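Lin1840 protein (Listeria innocua serovar 6a, PDB 4ZOC) probably works as a beta-glucosidase of glycoside hydrolase family 3, releasing glucose from the non-reducing ends of beta-glucosides in beta-1,2-glucan breakdown. Local coordinates at residues A[191-196]-A[250-255]. The protein carries 2 engineered substitutions. Sequence-based numbering, arbitrary orientation.
Sequences KHFAAY and KWLNRD
Asn253 OD1 meets Phe193 through a water lying 2.7 Å from OD1 and 2.9 Å from Phe193 O. The same OD1 also sits at the edge of the Phe193 ring, 3.8 Å from CD2. The contact belongs to the TIM barrel of the family 3 glycosidase: Phe193 ends strand 187-193, and helix 250-260, which follows the neighbouring strand 233-236, packs against the outside of the barrel near the C-terminal end of strand 187-193. A buried amide suits this place because its two ends do different work: ND2 donates to Ala246 O, while OD1 faces the water. The bond from ND2, with the water at OD1, settles which way round the amide lies; its plane stands 44° from the ring.

Apolar packing supplies the rest. The bond to CB of Phe193 already points at the helix, and chi1 of -156°, with CG roughly opposite N, extends the broad flat ring between strand and helix, where it also touches Leu257; its backbone meanwhile pairs with Met235. Leu252, branched and buried, lays CD1 obliquely against the ring, 3.5 Å from CE2, with CG 3.6 Å from the same atom. Beyond the strand, a cis peptide bond leads into Ala194, whose small CB packs over the rim of one Phe193 face and lies 4.2 Å from Leu252 CD1. The helix backbone closes on the ring as well: Leu252 O lies in the ring plane at its edge, 3.6 Å from Phe193 CE2.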
loop_
_atom_site.group_PDB
_atom_site.type_symbol
_atom_site.label_atom_id
_atom_site.label_comp_id
_atom_site.label_asym_id
_atom_site.label_seq_id
_atom_site.Cartn_x
_atom_site.Cartn_y
_atom_site.Cartn_z
ATOM N N LYS A 191 -19.458 5.792 10.765
ATOM C CA LYS A 191 -18.180 6.483 10.643
ATOM C C LYS A 191 -17.200 5.485 9.937
ATOM O O LYS A 191 -17.496 4.254 9.907
ATOM C CB LYS A 191 -17.637 6.971 12.011
ATOM C CG LYS A 191 -17.247 5.842 12.929
ATOM C CD LYS A 191 -17.010 6.346 14.334
ATOM C CE LYS A 191 -16.338 5.361 15.238
ATOM N NZ LYS A 191 -16.217 5.879 16.591
ATOM N N HIS A 192 -16.140 5.985 9.337
ATOM C CA HIS A 192 -15.749 7.364 9.148
ATOM C C HIS A 192 -15.796 7.598 7.637
ATOM O O HIS A 192 -15.102 6.928 6.866
ATOM C CB HIS A 192 -14.278 7.635 9.650
ATOM C CG HIS A 192 -14.052 7.288 11.083
ATOM N ND1 HIS A 192 -13.703 6.016 11.489
ATOM C CD2 HIS A 192 -14.083 8.052 12.214
ATOM C CE1 HIS A 192 -13.587 6.002 12.819
ATOM N NE2 HIS A 192 -13.790 7.229 13.269
ATOM N N PHE A 193 -16.606 8.544 7.212
ATOM C CA PHE A 193 -16.868 8.710 5.783
ATOM C C PHE A 193 -15.702 9.484 5.168
ATOM O O PHE A 193 -15.543 10.667 5.483
ATOM C CB PHE A 193 -18.246 9.403 5.559
ATOM C CG PHE A 193 -18.855 9.124 4.220
ATOM C CD1 PHE A 193 -19.451 7.892 3.948
ATOM C CD2 PHE A 193 -18.812 10.098 3.221
ATOM C CE1 PHE A 193 -20.041 7.629 2.711
ATOM C CE2 PHE A 193 -19.400 9.862 1.989
ATOM C CZ PHE A 193 -19.978 8.616 1.724
ATOM N N ALA A 194 -14.815 8.893 4.323
ATOM C CA ALA A 194 -14.791 7.525 3.852
ATOM C C ALA A 194 -13.394 7.049 3.676
ATOM O O ALA A 194 -12.520 7.862 3.456
ATOM C CB ALA A 194 -15.436 7.376 2.458
ATOM N N ALA A 195 -13.235 5.720 3.787
ATOM C CA ALA A 195 -12.080 4.972 3.310
ATOM C C ALA A 195 -10.848 5.145 4.223
ATOM O O ALA A 195 -9.723 4.904 3.833
ATOM C CB ALA A 195 -11.739 5.320 1.895
ATOM N N TYR A 196 -11.113 5.502 5.482
ATOM C CA TYR A 196 -10.075 5.811 6.433
ATOM C C TYR A 196 -9.105 4.612 6.679
ATOM O O TYR A 196 -7.955 4.789 7.038
ATOM C CB TYR A 196 -10.820 6.245 7.731
ATOM C CG TYR A 196 -10.094 6.631 8.964
ATOM C CD1 TYR A 196 -8.867 7.269 8.959
ATOM C CD2 TYR A 196 -10.674 6.381 10.176
ATOM C CE1 TYR A 196 -8.194 7.620 10.150
ATOM C CE2 TYR A 196 -10.057 6.826 11.336
ATOM C CZ TYR A 196 -8.810 7.376 11.344
ATOM O OH TYR A 196 -8.191 7.740 12.515
ATOM N N LYS A 250 -16.366 18.227 -1.191
ATOM C CA LYS A 250 -17.724 18.506 -1.609
ATOM C C LYS A 250 -18.275 17.401 -2.392
ATOM O O LYS A 250 -19.451 17.029 -2.265
ATOM C CB LYS A 250 -17.843 19.800 -2.485
ATOM C CG LYS A 250 -17.318 21.018 -1.879
ATOM C CD LYS A 250 -17.639 22.265 -2.738
ATOM C CE LYS A 250 -16.412 23.140 -2.922
ATOM N NZ LYS A 250 -16.012 23.863 -1.661
ATOM N N TRP A 251 -17.468 16.884 -3.315
ATOM C CA TRP A 251 -17.902 15.783 -4.138
ATOM C C TRP A 251 -18.312 14.609 -3.230
ATOM O O TRP A 251 -19.392 14.054 -3.321
ATOM C CB TRP A 251 -16.790 15.333 -5.106
ATOM C CG TRP A 251 -17.130 13.993 -5.721
ATOM C CD1 TRP A 251 -17.921 13.772 -6.770
ATOM C CD2 TRP A 251 -16.607 12.727 -5.331
ATOM N NE1 TRP A 251 -17.986 12.433 -7.036
ATOM C CE2 TRP A 251 -17.186 11.771 -6.153
ATOM C CE3 TRP A 251 -15.721 12.316 -4.333
ATOM C CZ2 TRP A 251 -16.907 10.403 -6.040
ATOM C CZ3 TRP A 251 -15.460 10.989 -4.201
ATOM C CH2 TRP A 251 -16.021 10.032 -5.085
ATOM N N LEU A 252 -17.455 14.280 -2.294
ATOM C CA LEU A 252 -17.770 13.168 -1.401
ATOM C C LEU A 252 -19.030 13.368 -0.557
ATOM O O LEU A 252 -19.837 12.501 -0.453
ATOM C CB LEU A 252 -16.566 12.889 -0.487
ATOM C CG LEU A 252 -16.743 11.751 0.540
ATOM C CD1 LEU A 252 -16.736 10.371 -0.162
ATOM C CD2 LEU A 252 -15.576 11.889 1.511
ATOM N N ASN A 253 -19.134 14.513 0.116
ATOM C CA ASN A 253 -20.212 14.712 1.069
ATOM C C ASN A 253 -21.542 15.266 0.473
ATOM O O ASN A 253 -22.651 14.938 0.956
ATOM C CB ASN A 253 -19.725 15.614 2.169
ATOM C CG ASN A 253 -18.518 15.045 2.896
ATOM O OD1 ASN A 253 -18.329 13.848 2.916
ATOM N ND2 ASN A 253 -17.726 15.909 3.521
ATOM N N ARG A 254 -21.424 16.164 -0.507
ATOM C CA ARG A 254 -22.603 16.689 -1.238
ATOM C C ARG A 254 -23.029 15.729 -2.375
ATOM O O ARG A 254 -24.144 15.267 -2.385
ATOM C CB ARG A 254 -22.358 18.099 -1.797
ATOM C CG ARG A 254 -22.108 19.174 -0.799
ATOM C CD ARG A 254 -23.385 19.554 -0.100
ATOM N NE ARG A 254 -23.170 20.659 0.813
ATOM C CZ ARG A 254 -24.109 21.220 1.547
ATOM N NH1 ARG A 254 -25.327 20.684 1.545
ATOM N NH2 ARG A 254 -23.775 22.219 2.350
ATOM N N ASP A 255 -22.162 15.413 -3.334
ATOM C CA ASP A 255 -22.581 14.560 -4.468
ATOM C C ASP A 255 -22.855 13.113 -4.092
ATOM O O ASP A 255 -23.877 12.561 -4.444
ATOM C CB ASP A 255 -21.545 14.647 -5.600
ATOM C CG ASP A 255 -21.335 16.027 -6.147
ATOM O OD1 ASP A 255 -21.927 16.976 -5.770
ATOM O OD2 ASP A 255 -20.603 16.167 -7.098
HETATM O O HOH W 1 -16.964 13.129 5.129
#